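Local atomic coordinates of pngf-ii (Elizabethkingia meningoseptica, PDB entry 4R4X), a protein that probably removes N-linked glycans from glycoproteins by cleaving the bond between the sugar chain and its asparagine, as a peptide:N-glycosidase of the PNGase F family. Residues S443-G448 with T510-I515; L33-K38 with F48-I53. One frame throughout, in Å; residues are numbered along the deposited sequence. Where two conformers were deposited one is given.

Contact 1: S443-G448 with T510-I515; sequences SIYLDG and TIQVKI
Lys514 lays its aliphatic chain across the Tyr445 ring, the two side chains crossing at about a right angle. Its CD comes obliquely to Tyr445 CE1 at 3.7 Å, and its CE makes an off-centre CH-pi contact, 4.3 Å from the ring centroid. The Lys514 chain is extended beyond CG; NZ lies beside the hydroxyl end of Tyr445 and makes a salt bridge with Asp403. Gln512 runs beside Tyr445, pointing the same way, and the Tyr445 and Gln512 CB atoms are 4.0 Å apart. On the other face Leu446 CD1 meets Ile511 CG1 at 4.1 Å, while Ile444 touches Ile511 and Val513 more loosely. Paired backbone bonds join Ser443 with Lys514 and Tyr445 with Gln512. At the turn, Asp447 N donates to Thr510 O (2.8 Å). Thr510 N returns a bond to Asp447 OD1 (2.9 Å), met nearly along its C-O axis; OD2 of the same carboxylate is held by His509. The two antiparallel strands are the inner pair of a four-stranded sheet, flanked by strands 449-454 and 406-412. Ile444 and Val513 pack on Tyr423 of strand 416-428.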
loop_
_atom_site.group_PDB
_atom_site.type_symbol
_atom_site.label_atom_id
_atom_site.label_comp_id
_atom_site.label_asym_id
_atom_site.label_seq_id
_atom_site.Cartn_x
_atom_site.Cartn_y
_atom_site.Cartn_z
ATOM N N SER A 443 -28.310 -10.804 5.104
ATOM C CA SER A 443 -28.459 -12.172 4.599
ATOM C C SER A 443 -28.150 -12.215 3.098
ATOM O O SER A 443 -28.706 -11.465 2.324
ATOM C CB SER A 443 -29.878 -12.668 4.844
ATOM O OG SER A 443 -30.132 -12.793 6.238
ATOM N N ILE A 444 -27.249 -13.103 2.708
ATOM C CA ILE A 444 -26.834 -13.263 1.317
ATOM C C ILE A 444 -27.345 -14.621 0.796
ATOM O O ILE A 444 -27.089 -15.673 1.398
ATOM C CB ILE A 444 -25.301 -13.190 1.184
ATOM C CG1 ILE A 444 -24.768 -11.771 1.491
ATOM C CG2 ILE A 444 -24.857 -13.549 -0.229
ATOM C CD1 ILE A 444 -24.876 -11.379 2.937
ATOM N N TYR A 445 -28.051 -14.580 -0.328
ATOM C CA TYR A 445 -28.588 -15.767 -0.974
ATOM C C TYR A 445 -27.889 -16.019 -2.313
ATOM O O TYR A 445 -27.551 -15.069 -3.044
ATOM C CB TYR A 445 -30.081 -15.565 -1.223
ATOM C CG TYR A 445 -30.920 -15.393 0.017
ATOM C CD1 TYR A 445 -30.888 -14.216 0.747
ATOM C CD2 TYR A 445 -31.784 -16.403 0.443
ATOM C CE1 TYR A 445 -31.668 -14.059 1.876
ATOM C CE2 TYR A 445 -32.583 -16.235 1.557
ATOM C CZ TYR A 445 -32.503 -15.060 2.273
ATOM O OH TYR A 445 -33.271 -14.893 3.400
ATOM N N LEU A 446 -27.669 -17.291 -2.628
ATOM C CA LEU A 446 -27.132 -17.727 -3.915
ATOM C C LEU A 446 -28.177 -18.679 -4.529
ATOM O O LEU A 446 -28.528 -19.666 -3.917
ATOM C CB LEU A 446 -25.823 -18.488 -3.715
ATOM C CG LEU A 446 -25.247 -19.172 -4.955
ATOM C CD1 LEU A 446 -24.842 -18.149 -5.993
ATOM C CD2 LEU A 446 -24.095 -20.086 -4.572
ATOM N N ASP A 447 -28.685 -18.329 -5.704
ATOM C CA ASP A 447 -29.668 -19.141 -6.404
ATOM C C ASP A 447 -30.839 -19.475 -5.518
ATOM O O ASP A 447 -31.282 -20.622 -5.476
ATOM C CB ASP A 447 -29.005 -20.391 -6.965
ATOM C CG ASP A 447 -27.959 -20.055 -8.001
ATOM O OD1 ASP A 447 -28.239 -19.128 -8.777
ATOM O OD2 ASP A 447 -26.877 -20.686 -8.052
ATOM N N GLY A 448 -31.323 -18.454 -4.811
ATOM C CA GLY A 448 -32.494 -18.573 -3.965
ATOM C C GLY A 448 -32.292 -19.286 -2.636
ATOM O O GLY A 448 -33.253 -19.465 -1.906
ATOM N N THR A 510 -28.156 -16.328 -9.607
ATOM C CA THR A 510 -28.669 -15.134 -8.947
ATOM C C THR A 510 -28.029 -14.946 -7.581
ATOM O O THR A 510 -27.751 -15.918 -6.854
ATOM C CB THR A 510 -30.187 -15.201 -8.739
ATOM O OG1 THR A 510 -30.497 -16.275 -7.834
ATOM C CG2 THR A 510 -30.911 -15.354 -10.075
ATOM N N ILE A 511 -27.744 -13.710 -7.228
ATOM C CA ILE A 511 -27.319 -13.433 -5.868
ATOM C C ILE A 511 -28.316 -12.425 -5.334
ATOM O O ILE A 511 -28.788 -11.556 -6.074
ATOM C CB ILE A 511 -25.875 -12.934 -5.792
ATOM C CG1 ILE A 511 -24.909 -14.091 -6.029
ATOM C CG2 ILE A 511 -25.592 -12.333 -4.412
ATOM C CD1 ILE A 511 -23.450 -13.685 -6.267
ATOM N N GLN A 512 -28.655 -12.558 -4.059
ATOM C CA GLN A 512 -29.599 -11.655 -3.427
ATOM C C GLN A 512 -29.146 -11.238 -2.029
ATOM O O GLN A 512 -28.600 -12.047 -1.297
ATOM C CB GLN A 512 -30.965 -12.304 -3.355
ATOM C CG GLN A 512 -32.017 -11.395 -2.733
ATOM C CD GLN A 512 -33.388 -12.019 -2.747
ATOM O OE1 GLN A 512 -34.399 -11.337 -2.961
ATOM N NE2 GLN A 512 -33.432 -13.308 -2.525
ATOM N N VAL A 513 -29.349 -9.963 -1.700
ATOM C CA VAL A 513 -29.081 -9.448 -0.349
ATOM C C VAL A 513 -30.356 -8.929 0.257
ATOM O O VAL A 513 -31.055 -8.141 -0.369
ATOM C CB VAL A 513 -28.062 -8.297 -0.353
ATOM C CG1 VAL A 513 -27.762 -7.817 1.071
ATOM C CG2 VAL A 513 -26.796 -8.760 -1.044
ATOM N N LYS A 514 -30.635 -9.363 1.485
ATOM C CA LYS A 514 -31.783 -8.910 2.250
ATOM C C LYS A 514 -31.257 -8.370 3.584
ATOM O O LYS A 514 -30.373 -8.980 4.184
ATOM C CB LYS A 514 -32.737 -10.067 2.554
ATOM C CG LYS A 514 -33.377 -10.724 1.338
ATOM C CD LYS A 514 -34.471 -11.698 1.762
ATOM C CE LYS A 514 -34.978 -12.518 0.591
ATOM N NZ LYS A 514 -36.002 -13.479 1.063
ATOM N N ILE A 515 -31.799 -7.231 4.022
ATOM C CA ILE A 515 -31.454 -6.582 5.300
ATOM C C ILE A 515 -32.749 -5.985 5.863
ATOM O O ILE A 515 -33.469 -5.316 5.111
ATOM C CB ILE A 515 -30.444 -5.424 5.059
ATOM C CG1 ILE A 515 -29.205 -5.937 4.323
ATOM C CG2 ILE A 515 -30.022 -4.757 6.350
ATOM C CD1 ILE A 515 -28.285 -4.823 3.840
HETATM O O HOH W 1 -31.364 -10.513 6.988
HETATM O O HOH W 2 -30.447 -15.765 -4.830
#

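Contact 2: L33-K38 with F48-I53; sequences LLFNEK and FEVNEI. With ZN (zinc ion), chain B.
Leu33 CD1 packs against both Val50 and Glu52 of the facing strand. Leu33 CG is anti to the backbone N (chi1 168°). Leu33 CD1 lies 3.3 Å from Val50 CG1, a separation shorter than normal and therefore doubtful. The same Leu33 CD1 lies 3.3 Å from Glu52 OE2, so a methyl group sits against the carboxylate that holds the zinc ion. Glu52 grips this ion with both oxygens, OE1 at 2.2 Å and OE2 at 2.5 Å. Asp159 is the second protein ligand. The other methyl of Leu33, CD2, lies over one face of the Phe35 ring, 3.7 Å above its plane and toward the rim. Val50 CG2 approaches Phe35 from the edge of the ring and meets its CB at 3.5 Å. The CB atoms of Leu34 and Asn51 are 4.2 Å apart, on the face away from Leu33 and Glu52. They also form the hydrogen-bonded pair: Leu34 N gives to Asn51 O, and Asn51 N gives to Leu34 O. Beyond this pair a water donates to both Leu34 O and Glu49 O, bridging the strands where they part. Asn36 is the N-cap of the short helix 37-40, and its OD1 accepts from Ile39 N. This is an antiparallel strand pair joined through a short helix and loop, within the N-terminal N-glycanase domain, with the Glu52 and Asp159 zinc site on the Leu33 face.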
loop_
_atom_site.group_PDB
_atom_site.type_symbol
_atom_site.label_atom_id
_atom_site.label_comp_id
_atom_site.label_asym_id
_atom_site.label_seq_id
_atom_site.Cartn_x
_atom_site.Cartn_y
_atom_site.Cartn_z
ATOM N N LEU A 33 37.515 0.639 -2.424
ATOM C CA LEU A 33 36.214 0.298 -2.973
ATOM C C LEU A 33 35.754 -0.995 -2.313
ATOM O O LEU A 33 36.531 -1.933 -2.206
ATOM C CB LEU A 33 36.324 0.136 -4.492
ATOM C CG LEU A 33 35.107 -0.499 -5.162
ATOM C CD1 LEU A 33 34.011 0.529 -5.177
ATOM C CD2 LEU A 33 35.440 -0.984 -6.570
ATOM N N LEU A 34 34.515 -1.015 -1.820
ATOM C CA LEU A 34 33.956 -2.193 -1.201
ATOM C C LEU A 34 32.697 -2.638 -1.932
ATOM O O LEU A 34 31.712 -1.890 -2.063
ATOM C CB LEU A 34 33.683 -1.946 0.289
ATOM C CG LEU A 34 32.913 -3.037 1.040
ATOM C CD1 LEU A 34 33.652 -4.376 1.046
ATOM C CD2 LEU A 34 32.622 -2.563 2.462
ATOM N N PHE A 35 32.749 -3.851 -2.447
ATOM C CA PHE A 35 31.625 -4.401 -3.156
ATOM C C PHE A 35 31.626 -5.927 -3.032
ATOM O O PHE A 35 31.985 -6.474 -1.960
ATOM C CB PHE A 35 31.517 -3.812 -4.608
ATOM C CG PHE A 35 32.658 -4.152 -5.573
ATOM C CD1 PHE A 35 33.818 -4.811 -5.194
ATOM C CD2 PHE A 35 32.556 -3.732 -6.899
ATOM C CE1 PHE A 35 34.828 -5.070 -6.127
ATOM C CE2 PHE A 35 33.557 -3.977 -7.830
ATOM C CZ PHE A 35 34.698 -4.671 -7.444
ATOM N N ASN A 36 31.187 -6.613 -4.075
ATOM C CA ASN A 36 31.167 -8.054 -4.074
ATOM C C ASN A 36 31.261 -8.624 -5.496
ATOM O O ASN A 36 31.302 -7.875 -6.471
ATOM C CB ASN A 36 29.935 -8.564 -3.335
ATOM C CG ASN A 36 28.632 -8.195 -4.021
ATOM O OD1 ASN A 36 28.491 -8.321 -5.250
ATOM N ND2 ASN A 36 27.647 -7.766 -3.216
ATOM N N GLU A 37 31.314 -9.946 -5.586
ATOM C CA GLU A 37 31.480 -10.655 -6.877
ATOM C C GLU A 37 30.397 -10.339 -7.904
ATOM O O GLU A 37 30.691 -9.981 -9.061
ATOM C CB GLU A 37 31.569 -12.179 -6.644
ATOM C CG GLU A 37 33.014 -12.632 -6.489
ATOM C CD GLU A 37 33.182 -14.088 -6.073
ATOM O OE1 GLU A 37 32.165 -14.812 -5.925
ATOM O OE2 GLU A 37 34.356 -14.486 -5.889
ATOM N N LYS A 38 29.146 -10.445 -7.480
ATOM C CA LYS A 38 28.030 -10.218 -8.391
ATOM C C LYS A 38 28.000 -8.800 -8.923
ATOM O O LYS A 38 27.703 -8.586 -10.082
ATOM C CB LYS A 38 26.711 -10.547 -7.725
ATOM C CG LYS A 38 26.385 -12.028 -7.695
ATOM C CD LYS A 38 25.221 -12.272 -6.745
ATOM C CE LYS A 38 24.323 -13.418 -7.180
ATOM N NZ LYS A 38 22.909 -13.090 -6.849
ATOM N N PHE A 48 21.365 -2.271 -5.578
ATOM C CA PHE A 48 22.554 -2.745 -4.904
ATOM C C PHE A 48 23.444 -1.561 -4.533
ATOM O O PHE A 48 23.279 -0.472 -5.076
ATOM C CB PHE A 48 23.301 -3.815 -5.720
ATOM C CG PHE A 48 23.872 -3.336 -7.027
ATOM C CD1 PHE A 48 25.074 -2.679 -7.076
ATOM C CD2 PHE A 48 23.221 -3.614 -8.221
ATOM C CE1 PHE A 48 25.612 -2.263 -8.284
ATOM C CE2 PHE A 48 23.743 -3.190 -9.430
ATOM C CZ PHE A 48 24.959 -2.534 -9.461
ATOM N N GLU A 49 24.339 -1.780 -3.579
ATOM C CA GLU A 49 25.195 -0.710 -3.069
ATOM C C GLU A 49 26.671 -1.021 -3.121
ATOM O O GLU A 49 27.105 -2.174 -2.999
ATOM C CB GLU A 49 24.838 -0.370 -1.636
ATOM C CG GLU A 49 23.492 0.310 -1.470
ATOM C CD GLU A 49 23.198 0.527 -0.008
ATOM O OE1 GLU A 49 23.627 1.582 0.529
ATOM O OE2 GLU A 49 22.568 -0.375 0.587
ATOM N N VAL A 50 27.434 0.048 -3.263
ATOM C CA VAL A 50 28.882 0.008 -3.193
ATOM C C VAL A 50 29.344 1.115 -2.243
ATOM O O VAL A 50 28.685 2.149 -2.116
ATOM C CB VAL A 50 29.418 0.223 -4.641
ATOM C CG1 VAL A 50 30.748 0.922 -4.678
ATOM C CG2 VAL A 50 29.437 -1.096 -5.397
ATOM N N ASN A 51 30.487 0.912 -1.590
ATOM C CA ASN A 51 31.065 1.943 -0.744
ATOM C C ASN A 51 32.468 2.339 -1.263
ATOM O O ASN A 51 33.200 1.512 -1.778
ATOM C CB ASN A 51 31.087 1.385 0.679
ATOM C CG ASN A 51 31.653 2.349 1.684
ATOM O OD1 ASN A 51 30.911 3.104 2.322
ATOM N ND2 ASN A 51 32.961 2.317 1.861
ATOM N N GLU A 52 32.826 3.614 -1.163
ATOM C CA GLU A 52 34.173 4.060 -1.497
ATOM C C GLU A 52 34.645 5.041 -0.451
ATOM O O GLU A 52 33.877 5.890 0.005
ATOM C CB GLU A 52 34.236 4.725 -2.866
ATOM C CG GLU A 52 33.925 3.789 -4.023
ATOM C CD GLU A 52 34.333 4.346 -5.382
ATOM O OE1 GLU A 52 34.531 5.573 -5.502
ATOM O OE2 GLU A 52 34.459 3.553 -6.344
ATOM N N ILE A 53 35.909 4.913 -0.069
ATOM C CA ILE A 53 36.511 5.766 0.932
ATOM C C ILE A 53 37.658 6.498 0.290
ATOM O O ILE A 53 38.499 5.868 -0.326
ATOM C CB ILE A 53 37.066 4.950 2.110
ATOM C CG1 ILE A 53 35.919 4.191 2.770
ATOM C CG2 ILE A 53 37.792 5.874 3.083
ATOM C CD1 ILE A 53 36.282 3.422 4.020
HETATM ZN ZN ZN B . 35.938 5.376 -7.251
HETATM O O HOH W 3 29.138 -2.672 -0.610
#

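In the fold
From the N terminus, contact 2 comes first. It closes a short loop of nine residues, which includes the second half of helix 37-40, and joins neighbouring strands 31-36 and 48-54 of the N-terminal domain. Contact 1 opens much later, within the C-terminal PNGase F region. It brings together strands 442-446 and 507-514 across 61 intervening residues, which include strands 449-454 and 493-504. The Cys461-Cys489 disulfide lies inside that loop. The contacts follow in series, neither nested nor crossed. They lie on opposite sides of the chain's centre, with nearest atoms about 46 Å apart, so each ties strands within its own region.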